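Local coordinates for XisI protein-like (Anabaena variabilis, PDB 2NLV) that is of unknown function but resembles XisI, a protein implicated with XisF and XisH in the site-specific recombination of nitrogen-fixation genes in cyanobacteria, at residues C58-D63 with R78-E83; I94-Q99 with Q105-G110. All blocks are in the same frame, centred on the assembly; numbering follows the deposited sequence.

Interaction 1. Residues C58-D63 with R78-E83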
ATOM      1  N   CYS A  58      -5.631   5.389  -0.133  1.00  8.05           N
ATOM      2  CA  CYS A  58      -5.199   4.811   1.094  1.00  7.13           C
ATOM      3  C   CYS A  58      -5.781   5.605   2.243  1.00  8.51           C
ATOM      4  O   CYS A  58      -5.496   6.781   2.360  1.00  8.52           O
ATOM      5  CB  CYS A  58      -3.689   4.763   1.165  1.00 10.30           C
ATOM      6  SG  CYS A  58      -3.168   3.992   2.758  1.00  9.34           S
ATOM      7  N   VAL A  59      -6.609   4.952   3.051  1.00  7.06           N
ATOM      8  CA  VAL A  59      -7.263   5.617   4.159  1.00  8.08           C
ATOM      9  C   VAL A  59      -6.336   5.761   5.371  1.00  7.48           C
ATOM     10  O   VAL A  59      -6.255   6.790   5.948  1.00  7.71           O
ATOM     11  CB  VAL A  59      -8.559   4.931   4.552  1.00  8.44           C
ATOM     12  CG1 VAL A  59      -9.264   5.755   5.659  1.00 11.11           C
ATOM     13  CG2 VAL A  59      -9.451   4.723   3.287  1.00 10.38           C
ATOM     14  N   ILE A  60      -5.654   4.689   5.746  0.50  6.94           N
ATOM     15  CA  ILE A  60      -4.587   4.740   6.753  0.50  7.05           C
ATOM     16  C   ILE A  60      -3.442   3.852   6.332  0.50  7.10           C
ATOM     17  O   ILE A  60      -3.619   2.805   5.718  0.50  6.69           O
ATOM     18  CB  ILE A  60      -5.023   4.279   8.148  0.50  8.85           C
ATOM     19  CG1 ILE A  60      -6.198   5.101   8.657  0.50  8.03           C
ATOM     20  CG2 ILE A  60      -3.819   4.375   9.132  0.50  5.59           C
ATOM     21  CD1 ILE A  60      -6.710   4.662   9.995  0.50 11.30           C
ATOM     22  N   HIS A  61      -2.250   4.294   6.703  1.00  7.34           N
ATOM     23  CA  HIS A  61      -1.020   3.527   6.449  1.00  7.03           C
ATOM     24  C   HIS A  61      -0.129   3.646   7.681  1.00  7.83           C
ATOM     25  O   HIS A  61       0.170   4.756   8.133  1.00  6.93           O
ATOM     26  CB  HIS A  61      -0.343   4.119   5.227  1.00  6.23           C
ATOM     27  CG  HIS A  61       0.963   3.510   4.812  1.00  7.50           C
ATOM     28  ND1 HIS A  61       1.441   3.694   3.541  1.00  9.18           N
ATOM     29  CD2 HIS A  61       1.906   2.763   5.455  1.00 11.64           C
ATOM     30  CE1 HIS A  61       2.607   3.079   3.398  1.00 11.98           C
ATOM     31  NE2 HIS A  61       2.929   2.521   4.547  1.00  9.46           N
ATOM     32  N   PHE A  62       0.300   2.492   8.218  1.00  7.19           N
ATOM     33  CA  PHE A  62       1.340   2.391   9.253  1.00  7.15           C
ATOM     34  C   PHE A  62       2.528   1.614   8.749  1.00  7.50           C
ATOM     35  O   PHE A  62       2.336   0.562   8.128  1.00  8.11           O
ATOM     36  CB  PHE A  62       0.821   1.639  10.446  1.00  9.39           C
ATOM     37  CG  PHE A  62      -0.255   2.314  11.194  1.00 10.33           C
ATOM     38  CD1 PHE A  62       0.043   3.326  12.092  1.00 13.47           C
ATOM     39  CD2 PHE A  62      -1.542   1.811  11.134  1.00 11.88           C
ATOM     40  CE1 PHE A  62      -0.992   3.901  12.881  1.00 14.71           C
ATOM     41  CE2 PHE A  62      -2.562   2.381  11.913  1.00 16.10           C
ATOM     42  CZ  PHE A  62      -2.243   3.402  12.755  1.00 10.81           C
ATOM     43  N   ASP A  63       3.728   2.074   9.044  1.00  6.60           N
ATOM     44  CA  ASP A  63       4.937   1.249   8.929  1.00  7.36           C
ATOM     45  C   ASP A  63       5.472   0.957  10.316  1.00  7.42           C
ATOM     46  O   ASP A  63       5.168   1.670  11.245  1.00  8.05           O
ATOM     47  CB  ASP A  63       5.991   1.931   8.115  1.00  7.93           C
ATOM     48  CG  ASP A  63       5.515   2.248   6.695  1.00  9.17           C
ATOM     49  OD1 ASP A  63       4.993   1.316   6.032  1.00  8.68           O
ATOM     50  OD2 ASP A  63       5.704   3.399   6.277  1.00 10.20           O
ATOM     51  N   ARG A  78     -10.633  10.263  12.870  0.50 16.78           N
ATOM     52  CA  ARG A  78     -10.106   9.584  14.094  0.50 13.57           C
ATOM     53  C   ARG A  78      -8.616  10.004  14.303  0.50 11.19           C
ATOM     54  O   ARG A  78      -7.995  10.611  13.442  0.50 11.62           O
ATOM     55  CB  ARG A  78     -10.229   8.013  14.066  0.50 15.00           C
ATOM     56  CG  ARG A  78     -11.588   7.389  14.558  0.50 13.66           C
ATOM     57  CD  ARG A  78     -11.848   5.923  14.223  0.50 12.68           C
ATOM     58  NE  ARG A  78     -11.039   4.973  14.990  0.50  9.39           N
ATOM     59  CZ  ARG A  78     -11.083   3.631  14.874  0.50 11.75           C
ATOM     60  NH1 ARG A  78     -11.902   2.984  14.013  0.50 11.28           N
ATOM     61  NH2 ARG A  78     -10.305   2.904  15.650  0.50 12.32           N
ATOM     62  N   ASN A  79      -8.110   9.685  15.484  1.00 10.68           N
ATOM     63  CA  ASN A  79      -6.723   9.918  15.901  1.00  8.75           C
ATOM     64  C   ASN A  79      -6.053   8.593  16.186  1.00  8.93           C
ATOM     65  O   ASN A  79      -6.012   8.156  17.344  1.00  9.63           O
ATOM     66  CB  ASN A  79      -6.736  10.813  17.148  1.00 10.49           C
ATOM     67  CG  ASN A  79      -5.395  11.385  17.456  1.00 13.53           C
ATOM     68  OD1 ASN A  79      -4.368  10.729  17.288  1.00 12.97           O
ATOM     69  ND2 ASN A  79      -5.399  12.622  17.968  1.00 18.73           N
ATOM     70  N   PRO A  80      -5.573   7.892  15.119  1.00  8.27           N
ATOM     71  CA  PRO A  80      -4.950   6.579  15.326  1.00  9.02           C
ATOM     72  C   PRO A  80      -3.767   6.588  16.230  1.00  9.94           C
ATOM     73  O   PRO A  80      -3.521   5.623  16.951  1.00  8.99           O
ATOM     74  CB  PRO A  80      -4.564   6.130  13.930  1.00 12.48           C
ATOM     75  CG  PRO A  80      -4.962   7.198  13.029  1.00 12.81           C
ATOM     76  CD  PRO A  80      -5.664   8.296  13.709  1.00 11.39           C
ATOM     77  N   ALA A  81      -3.012   7.686  16.282  1.00 10.81           N
ATOM     78  CA  ALA A  81      -1.902   7.776  17.218  1.00 10.92           C
ATOM     79  C   ALA A  81      -2.355   7.670  18.666  1.00 11.92           C
ATOM     80  O   ALA A  81      -1.789   6.881  19.425  1.00 11.00           O
ATOM     81  CB  ALA A  81      -1.076   9.025  16.993  1.00 14.01           C
ATOM     82  N   GLU A  82      -3.391   8.424  19.037  1.00 10.34           N
ATOM     83  CA  GLU A  82      -3.931   8.318  20.350  1.00 11.11           C
ATOM     84  C   GLU A  82      -4.538   6.980  20.652  1.00  9.20           C
ATOM     85  O   GLU A  82      -4.509   6.512  21.785  1.00 10.64           O
ATOM     86  CB  GLU A  82      -4.964   9.430  20.579  1.00 11.09           C
ATOM     87  CG  GLU A  82      -4.325  10.724  21.010  1.00 12.26           C
ATOM     88  CD  GLU A  82      -3.277  10.602  22.154  1.00 22.63           C
ATOM     89  OE1 GLU A  82      -3.662  10.288  23.314  1.00 23.91           O
ATOM     90  OE2 GLU A  82      -2.049  10.825  21.904  1.00 26.48           O
ATOM     91  N   GLU A  83      -5.098   6.330  19.633  1.00  8.98           N
ATOM     92  CA  GLU A  83      -5.631   5.026  19.855  1.00  9.82           C
ATOM     93  C   GLU A  83      -4.535   4.017  20.177  1.00  8.77           C
ATOM     94  O   GLU A  83      -4.668   3.178  21.070  1.00 10.79           O
ATOM     95  CB  GLU A  83      -6.480   4.595  18.647  1.00 10.59           C
ATOM     96  CG  GLU A  83      -7.713   5.464  18.555  1.00 11.50           C
ATOM     97  CD  GLU A  83      -8.447   5.390  17.264  1.00 12.34           C
ATOM     98  OE1 GLU A  83      -7.927   4.808  16.292  1.00 14.36           O
ATOM     99  OE2 GLU A  83      -9.571   5.904  17.213  1.00 12.80           O
TER
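Pro80 receives two side chains from the strand, Phe62 and Ile60. The CZ atom of Phe62 comes within 3.8 Å of Pro80 CB, and the ring and the pyrrolidine meet at a slant. Phe62 CG lies beside its backbone N and anti to the carbonyl carbon (chi1 -66°), which brings the far end of the ring, CZ, to the proline. Ile60 makes the looser contact: in the conformer given, one of two, its CG1 branch is extended (chi2 178°) and its CD1 stops 4.3 Å from Pro80 CG. All three residues are buried. Pro80 is the first residue of helix 80-86, which packs on the same side of strand 53-65 as helix 2-21; Tyr19 of that helix touches both Ile60 and Pro80. Just before the proline, Asn79 N-caps the helix: its OD1 accepts from Glu82 N at 3.1 Å, with the donor above the carbonyl plane. In the conformer given, one of two for Arg78, the guanidinium grips the Glu83 carboxylate side-on in a salt bridge, and Arg78 NE meets Glu83 OE2 on its syn side at 2.8 Å. On the strand, His61 NE2 donates to Asp63 OD1 at 2.8 Å, lying above the carboxylate plane. His61 ND1 bonds to Tyr56 of the second subunit.

Interaction 2. Residues I94-Q99 with Q105-G110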
ATOM      1  N   ILE A  94       5.893   6.284  18.477  1.00  7.82           N
ATOM      2  CA  ILE A  94       5.061   6.652  17.324  1.00  8.46           C
ATOM      3  C   ILE A  94       5.705   7.824  16.599  1.00  7.17           C
ATOM      4  O   ILE A  94       6.111   8.786  17.250  1.00  7.92           O
ATOM      5  CB  ILE A  94       3.644   6.976  17.796  1.00  8.00           C
ATOM      6  CG1 ILE A  94       3.018   5.711  18.357  1.00 10.22           C
ATOM      7  CG2 ILE A  94       2.801   7.425  16.602  1.00  9.43           C
ATOM      8  CD1 ILE A  94       1.783   5.996  19.233  1.00 10.25           C
ATOM      9  N   VAL A  95       5.870   7.724  15.303  1.00  7.20           N
ATOM     10  CA  VAL A  95       6.404   8.808  14.497  1.00  6.73           C
ATOM     11  C   VAL A  95       5.335   9.293  13.573  1.00  6.24           C
ATOM     12  O   VAL A  95       4.758   8.469  12.807  1.00  6.77           O
ATOM     13  CB  VAL A  95       7.684   8.395  13.743  1.00  7.10           C
ATOM     14  CG1 VAL A  95       8.256   9.580  12.884  1.00  8.82           C
ATOM     15  CG2 VAL A  95       8.778   7.855  14.712  1.00  8.24           C
ATOM     16  N   LEU A  96       5.050  10.594  13.561  1.00  5.97           N
ATOM     17  CA  LEU A  96       4.083  11.152  12.642  1.00  6.39           C
ATOM     18  C   LEU A  96       4.711  11.422  11.292  1.00  6.70           C
ATOM     19  O   LEU A  96       5.148  12.528  10.993  1.00  7.71           O
ATOM     20  CB  LEU A  96       3.452  12.391  13.248  1.00  7.05           C
ATOM     21  CG  LEU A  96       2.680  12.175  14.547  1.00  7.30           C
ATOM     22  CD1 LEU A  96       2.022  13.521  14.952  1.00  9.68           C
ATOM     23  CD2 LEU A  96       1.610  11.104  14.393  1.00  8.74           C
ATOM     24  N   GLY A  97       4.835  10.381  10.490  1.00  7.75           N
ATOM     25  CA  GLY A  97       5.402  10.473   9.146  1.00  6.76           C
ATOM     26  C   GLY A  97       4.607  11.408   8.264  1.00  9.00           C
ATOM     27  O   GLY A  97       5.173  12.077   7.395  1.00  8.40           O
ATOM     28  N   LEU A  98       3.314  11.572   8.540  1.00  8.44           N
ATOM     29  CA  LEU A  98       2.464  12.488   7.833  1.00  8.09           C
ATOM     30  C   LEU A  98       2.634  13.964   8.248  1.00  8.65           C
ATOM     31  O   LEU A  98       1.945  14.823   7.672  1.00  9.97           O
ATOM     32  CB  LEU A  98       0.999  12.015   7.890  1.00  8.30           C
ATOM     33  CG  LEU A  98       0.244  12.176   9.190  1.00 11.76           C
ATOM     34  CD1 LEU A  98      -1.114  11.430   9.002  1.00 11.03           C
ATOM     35  CD2 LEU A  98       0.923  11.822  10.530  1.00 15.62           C
ATOM     36  N   GLN A  99       3.499  14.260   9.228  0.50  8.34           N
ATOM     37  CA  GLN A  99       3.950  15.611   9.584  0.50  7.74           C
ATOM     38  C   GLN A  99       5.353  15.801   9.023  0.50  7.62           C
ATOM     39  O   GLN A  99       6.106  14.846   8.825  0.50  6.92           O
ATOM     40  CB  GLN A  99       3.979  15.771  11.093  0.50  9.74           C
ATOM     41  CG  GLN A  99       2.609  15.957  11.773  0.50  9.22           C
ATOM     42  CD  GLN A  99       1.736  17.050  11.166  0.50 12.34           C
ATOM     43  OE1 GLN A  99       2.212  18.083  10.674  0.50 14.15           O
ATOM     44  NE2 GLN A  99       0.428  16.829  11.225  0.50 16.98           N
ATOM     45  N   GLN A 105      10.011  16.339  16.402  1.00  7.18           N
ATOM     46  CA  GLN A 105      10.566  16.420  17.763  1.00  7.71           C
ATOM     47  C   GLN A 105       9.756  17.346  18.642  1.00  7.82           C
ATOM     48  O   GLN A 105       9.993  17.392  19.843  1.00  8.59           O
ATOM     49  CB  GLN A 105      12.044  16.757  17.797  1.00  9.15           C
ATOM     50  CG  GLN A 105      12.360  18.159  17.444  1.00 10.34           C
ATOM     51  CD  GLN A 105      13.816  18.479  17.617  1.00 15.13           C
ATOM     52  OE1 GLN A 105      14.391  18.356  18.723  1.00 16.86           O
ATOM     53  NE2 GLN A 105      14.423  18.951  16.528  1.00 13.67           N
ATOM     54  N   TYR A 106       8.834  18.099  18.048  1.00  7.05           N
ATOM     55  CA  TYR A 106       8.012  19.079  18.748  1.00  7.70           C
ATOM     56  C   TYR A 106       6.550  18.615  18.804  1.00  9.09           C
ATOM     57  O   TYR A 106       5.691  19.395  19.189  1.00 14.42           O
ATOM     58  CB  TYR A 106       8.160  20.461  18.041  1.00  9.56           C
ATOM     59  CG  TYR A 106       9.630  20.887  18.046  1.00  9.40           C
ATOM     60  CD1 TYR A 106      10.327  21.053  19.241  1.00  8.72           C
ATOM     61  CD2 TYR A 106      10.336  21.042  16.869  1.00  9.40           C
ATOM     62  CE1 TYR A 106      11.683  21.462  19.270  1.00 10.09           C
ATOM     63  CE2 TYR A 106      11.733  21.412  16.871  1.00 12.57           C
ATOM     64  CZ  TYR A 106      12.376  21.602  18.090  1.00 10.56           C
ATOM     65  OH  TYR A 106      13.738  21.945  18.132  1.00 11.40           O
ATOM     66  N   THR A 107       6.266  17.404  18.373  1.00  8.40           N
ATOM     67  CA  THR A 107       4.949  16.787  18.511  1.00  9.47           C
ATOM     68  C   THR A 107       4.838  16.096  19.863  1.00  8.73           C
ATOM     69  O   THR A 107       5.793  15.937  20.626  1.00  8.14           O
ATOM     70  CB  THR A 107       4.691  15.750  17.366  1.00  9.26           C
ATOM     71  OG1 THR A 107       5.574  14.611  17.504  1.00  8.57           O
ATOM     72  CG2 THR A 107       4.817  16.399  16.049  1.00  8.80           C
ATOM     73  N   ASP A 108       3.635  15.551  20.080  1.00 10.94           N
ATOM     74  CA  ASP A 108       3.384  14.757  21.260  1.00 12.20           C
ATOM     75  C   ASP A 108       4.020  13.368  21.205  1.00 12.15           C
ATOM     76  O   ASP A 108       4.069  12.641  22.226  1.00 14.31           O
ATOM     77  CB  ASP A 108       1.861  14.661  21.518  1.00 14.79           C
ATOM     78  CG  ASP A 108       1.255  15.943  22.056  1.00 19.32           C
ATOM     79  OD1 ASP A 108       1.957  16.727  22.701  1.00 16.20           O
ATOM     80  OD2 ASP A 108       0.033  16.130  21.834  1.00 24.93           O
ATOM     81  N   TYR A 109       4.529  12.988  20.035  1.00  9.00           N
ATOM     82  CA  TYR A 109       4.982  11.619  19.806  1.00  7.80           C
ATOM     83  C   TYR A 109       6.483  11.563  19.689  1.00  8.10           C
ATOM     84  O   TYR A 109       7.160  12.158  20.540  1.00  9.56           O
ATOM     85  CB  TYR A 109       4.231  11.047  18.611  1.00  8.97           C
ATOM     86  CG  TYR A 109       2.758  11.163  18.855  1.00 10.32           C
ATOM     87  CD1 TYR A 109       2.088  10.191  19.628  1.00 10.68           C
ATOM     88  CD2 TYR A 109       2.026  12.274  18.387  1.00 13.90           C
ATOM     89  CE1 TYR A 109       0.743  10.332  19.903  1.00 13.60           C
ATOM     90  CE2 TYR A 109       0.647  12.387  18.650  1.00 16.21           C
ATOM     91  CZ  TYR A 109       0.048  11.412  19.417  1.00 15.50           C
ATOM     92  OH  TYR A 109      -1.308  11.537  19.772  1.00 17.60           O
ATOM     93  N   GLY A 110       7.036  10.865  18.694  1.00  8.78           N
ATOM     94  CA  GLY A 110       8.440  10.555  18.659  1.00  7.15           C
ATOM     95  C   GLY A 110       9.128  10.864  17.363  1.00  6.85           C
ATOM     96  O   GLY A 110       8.534  11.424  16.444  1.00  8.43           O
TER
HETATM   97  O   HOH W   1       6.195  12.419  15.498  1.00  7.85           O
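Tyr109 and Gly110 lie against strand 94-96, the strand that pairs in parallel with strand 68-74. The loop carrying them contains an ST turn: Thr107 OG1 accepts from Tyr109 N at 3.2 Å. The strand runs into an inverse gamma turn centred on Leu96, then a type I beta turn from Leu96 to Gln99. One direct hydrogen bond joins the two segments. Gly110 N donates to Ile94 O at 2.7 Å, nearly in line with the carbonyl bond, although the angle at the hydrogen is only 132°.

The apolar contacts gather round the Tyr109 ring. Its CG sits beside the backbone N (chi1 -55°), and the ring runs alongside Ile94, with Tyr109 CD1 4.0 Å from Ile94 CB. Leu96 meets the other ring flank at a slant, with its CD1 3.7 Å from Tyr109 CD2. The same methyl also touches Thr107 CG2. At the far end of the ring, Tyr109 OH probably hydrogen-bonds to Glu82 of helix 80-86. Val95 points away from the loop, yet both its methyls touch Gly110 O.

A water completes the contact. It accepts from Leu96 N at 2.9 Å and donates to Gly110 O at 2.7 Å. Its second donated bond goes to Thr107 OG1, which also bonds to Arg104 O.

In the fold
Interactions 1 and 2 come in series along the chain, with their centres about 12 Å apart. Helix 80-86 is followed by strand 94-96, so the second contact begins soon after the first has closed. Both reach the same mixed sheet: strand 53-65 pairs with strand 68-74, which pairs in turn with strand 94-96. The two contacts also meet directly. Ala81 CB packs on Tyr109 CZ at 3.6 Å, and the probable bond between Glu82 and Tyr109 lies beside it. The C-terminal loop thus packs on the helix as well as on the sheet. A segment of each interaction also touches the second subunit.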